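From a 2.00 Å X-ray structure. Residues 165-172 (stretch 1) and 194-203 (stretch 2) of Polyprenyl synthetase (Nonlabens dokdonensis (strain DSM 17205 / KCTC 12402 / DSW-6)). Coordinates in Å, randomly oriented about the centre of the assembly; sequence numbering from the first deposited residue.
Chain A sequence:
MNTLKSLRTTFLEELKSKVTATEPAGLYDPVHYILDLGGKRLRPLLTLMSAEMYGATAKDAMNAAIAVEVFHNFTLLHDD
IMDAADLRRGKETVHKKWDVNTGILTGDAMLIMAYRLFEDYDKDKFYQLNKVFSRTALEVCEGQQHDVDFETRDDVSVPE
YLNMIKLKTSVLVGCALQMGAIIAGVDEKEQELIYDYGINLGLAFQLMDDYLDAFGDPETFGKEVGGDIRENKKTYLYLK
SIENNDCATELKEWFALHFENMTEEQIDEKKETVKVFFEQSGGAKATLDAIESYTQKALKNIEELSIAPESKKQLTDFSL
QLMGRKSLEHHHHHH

Stretch 1, residues 165-172: IKLKTSVL
Stretch 2 (194-203) IYDYGINLGL

Two helical segments of one polyprenyl synthetase chain, 165-172 and 194-203, cross with their axes 7.7 Å apart at closest approach and their N-to-C directions 121° apart, burying 388 Å² in total. Both helices extend beyond these segments at each end. The second is regular, with i to i+4 bonds such as Gly202 N to Gly198 O (2.8 Å) and Leu203 N to Ile199 O (3.0 Å). The first widens into a pi-type turn at 166-170, where Val171 N reaches Lys166 O at 2.8 Å; Thr169 (phi/psi -127/-18) and Ser170 (-101/-40) depart from ideal helical values. The register is set by Ser170 against Gly202, whose CA atoms lie 4.3 Å apart.

Ser170, Leu203 and Ile199 cover the most surface. Ser170 is buried, its CA-to-CB bond directed toward the partner helix and chi1 m (-58°). Its OG packs on the opposing backbone, 3.0 Å from Gly202 C and 3.0 Å from Leu203 N; the angle at that nitrogen is poor, so this is close packing and not a hydrogen bond, and Leu203 N is bonded within its own helix. A small residue facing a glycine permits this approach: an ideal CB on Gly202 would stand 2.9 Å from Ser170 OG, a clash.

Leu203 (chi1 m, chi2 t) leaves its backbone sideways but brings its end nearer. Its CD2 sits 3.7 Å from Ile165 CG1 and 3.9 Å from Lys166 CA, while its CG lies 3.6 Å from Ser170 OG. The CA-to-CB bond of Ile165 (chi1 p, chi2 t) points toward the partner, giving the leucine an apolar neighbour. Lys166 starts sideways with chi1 and chi2 both t, and its aliphatic CD passes 4.2 Å from Ile199 CG2.

Ile199, one helical turn before Leu203, also leaves sideways; chi1 m (-65°) and chi2 m (-61°) carry CD1 to 3.6 Å from Val171 CA, 3.8 Å from Ser170 O and 4.0 Å from Val171 CG1. Val171 (chi1 m) is buried, and its CG1 also meets Tyr195 OH at 3.4 Å. Tyr195, with chi1 t and chi2 89°, leaves its backbone sideways, and its long side chain brings OH to Val171.

No direct hydrogen bond joins the segments. Instead, water 1 donates to Thr169 O (3.1 Å) and Gly202 O (2.7 Å), bridging two backbone carbonyls. Thr169, chi1 p (73°), turns its hydroxyl back along its own helix, donating from OG1 to Ile165 O at 2.8 Å.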

ATOM      1  N   ILE A 165      35.158   0.446   6.052  1.00 25.36           N
ATOM      2  CA  ILE A 165      35.317   1.828   5.529  1.00 27.97           C
ATOM      3  C   ILE A 165      36.561   1.936   4.634  1.00 26.87           C
ATOM      4  O   ILE A 165      36.551   2.753   3.666  1.00 25.64           O
ATOM      5  CB  ILE A 165      35.303   2.899   6.626  1.00 29.35           C
ATOM      6  CG1 ILE A 165      36.429   2.733   7.636  1.00 27.34           C
ATOM      7  CG2 ILE A 165      33.919   2.964   7.260  1.00 30.48           C
ATOM      8  CD1 ILE A 165      36.636   3.989   8.465  1.00 31.00           C
ATOM      9  N   LYS A 166      37.549   1.078   4.830  1.00 27.18           N
ATOM     10  CA  LYS A 166      38.716   1.093   3.923  1.00 28.58           C
ATOM     11  C   LYS A 166      38.234   0.735   2.528  1.00 25.78           C
ATOM     12  O   LYS A 166      38.510   1.521   1.568  1.00 27.81           O
ATOM     13  CB  LYS A 166      39.801   0.129   4.397  1.00 30.84           C
ATOM     14  CG  LYS A 166      41.007   0.083   3.464  1.00 36.93           C
ATOM     15  CD  LYS A 166      42.076  -0.867   3.931  1.00 40.01           C
ATOM     16  CE  LYS A 166      42.483  -1.860   2.884  1.00 49.73           C
ATOM     17  NZ  LYS A 166      43.145  -3.002   3.552  1.00 62.26           N
ATOM     18  N   LEU A 167      37.550  -0.409   2.409  1.00 26.16           N
ATOM     19  CA  LEU A 167      37.011  -0.887   1.099  1.00 26.21           C
ATOM     20  C   LEU A 167      35.984   0.102   0.542  1.00 24.13           C
ATOM     21  O   LEU A 167      35.979   0.371  -0.674  1.00 25.29           O
ATOM     22  CB  LEU A 167      36.404  -2.281   1.291  1.00 26.66           C
ATOM     23  CG  LEU A 167      37.407  -3.370   1.663  1.00 29.64           C
ATOM     24  CD1 LEU A 167      36.740  -4.663   2.062  1.00 30.05           C
ATOM     25  CD2 LEU A 167      38.320  -3.649   0.489  1.00 32.81           C
ATOM     26  N   LYS A 168      35.108   0.633   1.375  1.00 26.31           N
ATOM     27  CA  LYS A 168      33.943   1.383   0.860  1.00 28.01           C
ATOM     28  C   LYS A 168      34.345   2.812   0.474  1.00 24.59           C
ATOM     29  O   LYS A 168      33.702   3.357  -0.441  1.00 25.92           O
ATOM     30  CB  LYS A 168      32.833   1.430   1.914  1.00 33.97           C
ATOM     31  CG  LYS A 168      31.462   1.867   1.411  1.00 36.96           C
ATOM     32  CD  LYS A 168      30.644   2.420   2.545  1.00 50.76           C
ATOM     33  CE  LYS A 168      29.231   1.887   2.589  1.00 66.79           C
ATOM     34  NZ  LYS A 168      28.223   2.961   2.782  1.00 72.04           N
ATOM     35  N   THR A 169      35.257   3.421   1.227  1.00 24.63           N
ATOM     36  CA  THR A 169      35.571   4.850   0.992  1.00 28.92           C
ATOM     37  C   THR A 169      37.059   5.174   0.785  1.00 28.81           C
ATOM     38  O   THR A 169      37.310   6.237   0.293  1.00 33.36           O
ATOM     39  CB  THR A 169      35.073   5.689   2.173  1.00 28.69           C
ATOM     40  OG1 THR A 169      35.944   5.427   3.259  1.00 32.12           O
ATOM     41  CG2 THR A 169      33.665   5.360   2.606  1.00 30.77           C
ATOM     42  N   SER A 170      37.987   4.309   1.168  1.00 27.92           N
ATOM     43  CA  SER A 170      39.426   4.672   1.108  1.00 29.23           C
ATOM     44  C   SER A 170      40.165   4.104  -0.103  1.00 29.66           C
ATOM     45  O   SER A 170      40.967   4.819  -0.657  1.00 29.11           O
ATOM     46  CB  SER A 170      40.099   4.278   2.369  1.00 30.46           C
ATOM     47  OG  SER A 170      39.488   4.909   3.472  1.00 36.06           O
ATOM     48  N   VAL A 171      39.886   2.872  -0.498  1.00 26.97           N
ATOM     49  CA  VAL A 171      40.651   2.278  -1.641  1.00 26.11           C
ATOM     50  C   VAL A 171      40.550   3.176  -2.872  1.00 24.36           C
ATOM     51  O   VAL A 171      41.498   3.199  -3.638  1.00 28.19           O
ATOM     52  CB  VAL A 171      40.266   0.820  -1.958  1.00 26.73           C
ATOM     53  CG1 VAL A 171      40.630  -0.084  -0.807  1.00 26.50           C
ATOM     54  CG2 VAL A 171      38.808   0.671  -2.327  1.00 27.84           C
ATOM     55  N   LEU A 172      39.448   3.889  -3.095  1.00 21.82           N
ATOM     56  CA  LEU A 172      39.302   4.724  -4.294  1.00 21.42           C
ATOM     57  C   LEU A 172      40.169   5.975  -4.155  1.00 21.28           C
ATOM     58  O   LEU A 172      40.512   6.539  -5.187  1.00 21.84           O
ATOM     59  CB  LEU A 172      37.850   5.097  -4.533  1.00 22.89           C
ATOM     60  CG  LEU A 172      37.568   6.032  -5.697  1.00 24.24           C
ATOM     61  CD1 LEU A 172      37.910   5.379  -7.034  1.00 24.79           C
ATOM     62  CD2 LEU A 172      36.108   6.492  -5.662  1.00 26.17           C
ATOM     63  N   ILE A 194      52.259   5.850  -2.912  1.00 26.87           N
ATOM     64  CA  ILE A 194      51.219   6.915  -2.985  1.00 31.20           C
ATOM     65  C   ILE A 194      49.837   6.318  -2.671  1.00 34.60           C
ATOM     66  O   ILE A 194      49.058   6.994  -2.022  1.00 33.96           O
ATOM     67  CB  ILE A 194      51.304   7.785  -4.249  1.00 29.64           C
ATOM     68  CG1 ILE A 194      50.680   9.159  -3.992  1.00 31.00           C
ATOM     69  CG2 ILE A 194      50.717   7.077  -5.453  1.00 32.01           C
ATOM     70  CD1 ILE A 194      50.874  10.149  -5.094  1.00 38.05           C
ATOM     71  N   TYR A 195      49.573   5.092  -3.123  1.00 29.11           N
ATOM     72  CA  TYR A 195      48.323   4.368  -2.797  1.00 31.74           C
ATOM     73  C   TYR A 195      48.129   4.353  -1.291  1.00 31.26           C
ATOM     74  O   TYR A 195      47.061   4.747  -0.824  1.00 31.17           O
ATOM     75  CB  TYR A 195      48.313   2.934  -3.324  1.00 31.58           C
ATOM     76  CG  TYR A 195      47.050   2.153  -3.063  1.00 27.46           C
ATOM     77  CD1 TYR A 195      45.991   2.178  -3.956  1.00 30.59           C
ATOM     78  CD2 TYR A 195      46.942   1.333  -1.962  1.00 27.07           C
ATOM     79  CE1 TYR A 195      44.848   1.411  -3.759  1.00 28.10           C
ATOM     80  CE2 TYR A 195      45.804   0.573  -1.743  1.00 31.52           C
ATOM     81  CZ  TYR A 195      44.734   0.644  -2.620  1.00 27.82           C
ATOM     82  OH  TYR A 195      43.613  -0.110  -2.404  1.00 29.67           O
ATOM     83  N   ASP A 196      49.144   3.922  -0.569  1.00 29.81           N
ATOM     84  CA  ASP A 196      49.120   3.807   0.907  1.00 33.57           C
ATOM     85  C   ASP A 196      48.796   5.156   1.558  1.00 31.70           C
ATOM     86  O   ASP A 196      48.072   5.170   2.578  1.00 31.27           O
ATOM     87  CB  ASP A 196      50.454   3.280   1.425  1.00 35.26           C
ATOM     88  CG  ASP A 196      50.708   1.821   1.100  1.00 42.28           C
ATOM     89  OD1 ASP A 196      49.792   1.147   0.545  1.00 40.73           O
ATOM     90  OD2 ASP A 196      51.819   1.350   1.434  1.00 42.34           O
ATOM     91  N   TYR A 197      49.401   6.234   1.071  1.00 29.03           N
ATOM     92  CA  TYR A 197      49.066   7.589   1.541  1.00 28.97           C
ATOM     93  C   TYR A 197      47.537   7.744   1.426  1.00 29.60           C
ATOM     94  O   TYR A 197      46.904   8.190   2.399  1.00 31.17           O
ATOM     95  CB  TYR A 197      49.808   8.649   0.716  1.00 26.32           C
ATOM     96  CG  TYR A 197      49.198  10.020   0.748  1.00 22.78           C
ATOM     97  CD1 TYR A 197      49.029  10.712   1.934  1.00 26.35           C
ATOM     98  CD2 TYR A 197      48.798  10.627  -0.415  1.00 24.48           C
ATOM     99  CE1 TYR A 197      48.487  11.994   1.958  1.00 23.73           C
ATOM    100  CE2 TYR A 197      48.214  11.877  -0.401  1.00 25.48           C
ATOM    101  CZ  TYR A 197      48.037  12.549   0.793  1.00 22.75           C
ATOM    102  OH  TYR A 197      47.437  13.768   0.771  1.00 27.98           O
ATOM    103  N   GLY A 198      47.004   7.512   0.229  1.00 25.85           N
ATOM    104  CA  GLY A 198      45.553   7.598  -0.071  1.00 30.13           C
ATOM    105  C   GLY A 198      44.731   6.745   0.916  1.00 27.11           C
ATOM    106  O   GLY A 198      43.756   7.243   1.429  1.00 26.79           O
ATOM    107  N   ILE A 199      45.168   5.550   1.257  1.00 23.32           N
ATOM    108  CA  ILE A 199      44.449   4.721   2.247  1.00 28.57           C
ATOM    109  C   ILE A 199      44.388   5.477   3.574  1.00 34.04           C
ATOM    110  O   ILE A 199      43.294   5.582   4.122  1.00 31.77           O
ATOM    111  CB  ILE A 199      45.058   3.327   2.364  1.00 29.26           C
ATOM    112  CG1 ILE A 199      44.899   2.539   1.064  1.00 35.36           C
ATOM    113  CG2 ILE A 199      44.462   2.554   3.534  1.00 29.32           C
ATOM    114  CD1 ILE A 199      43.470   2.297   0.621  1.00 35.54           C
ATOM    115  N   ASN A 200      45.502   5.981   4.080  1.00 31.21           N
ATOM    116  CA  ASN A 200      45.522   6.608   5.428  1.00 32.16           C
ATOM    117  C   ASN A 200      44.716   7.908   5.334  1.00 29.98           C
ATOM    118  O   ASN A 200      43.925   8.214   6.221  1.00 29.70           O
ATOM    119  CB  ASN A 200      46.956   6.825   5.924  1.00 32.24           C
ATOM    120  CG  ASN A 200      47.624   5.552   6.405  1.00 37.36           C
ATOM    121  OD1 ASN A 200      48.778   5.212   6.041  1.00 36.46           O
ATOM    122  ND2 ASN A 200      46.921   4.874   7.281  1.00 30.46           N
ATOM    123  N   LEU A 201      44.843   8.637   4.246  1.00 26.20           N
ATOM    124  CA  LEU A 201      44.093   9.891   4.120  1.00 29.71           C
ATOM    125  C   LEU A 201      42.588   9.557   4.128  1.00 31.70           C
ATOM    126  O   LEU A 201      41.794  10.361   4.637  1.00 29.37           O
ATOM    127  CB  LEU A 201      44.499  10.589   2.819  1.00 28.72           C
ATOM    128  CG  LEU A 201      43.868  11.952   2.579  1.00 30.77           C
ATOM    129  CD1 LEU A 201      44.478  13.030   3.466  1.00 33.94           C
ATOM    130  CD2 LEU A 201      43.997  12.358   1.125  1.00 31.64           C
ATOM    131  N   GLY A 202      42.212   8.507   3.409  1.00 28.58           N
ATOM    132  CA  GLY A 202      40.797   8.178   3.150  1.00 31.99           C
ATOM    133  C   GLY A 202      40.165   7.702   4.451  1.00 29.06           C
ATOM    134  O   GLY A 202      39.047   8.114   4.747  1.00 27.43           O
ATOM    135  N   LEU A 203      40.915   6.944   5.233  1.00 25.94           N
ATOM    136  CA  LEU A 203      40.455   6.483   6.553  1.00 29.51           C
ATOM    137  C   LEU A 203      40.284   7.678   7.503  1.00 31.99           C
ATOM    138  O   LEU A 203      39.263   7.756   8.191  1.00 31.47           O
ATOM    139  CB  LEU A 203      41.431   5.435   7.074  1.00 29.55           C
ATOM    140  CG  LEU A 203      41.330   4.051   6.431  1.00 31.67           C
ATOM    141  CD1 LEU A 203      42.489   3.161   6.900  1.00 30.72           C
ATOM    142  CD2 LEU A 203      39.997   3.371   6.754  1.00 32.26           C
TER
HETATM  143  O   HOH W   1      37.372   8.344   2.611  1.00 31.72           O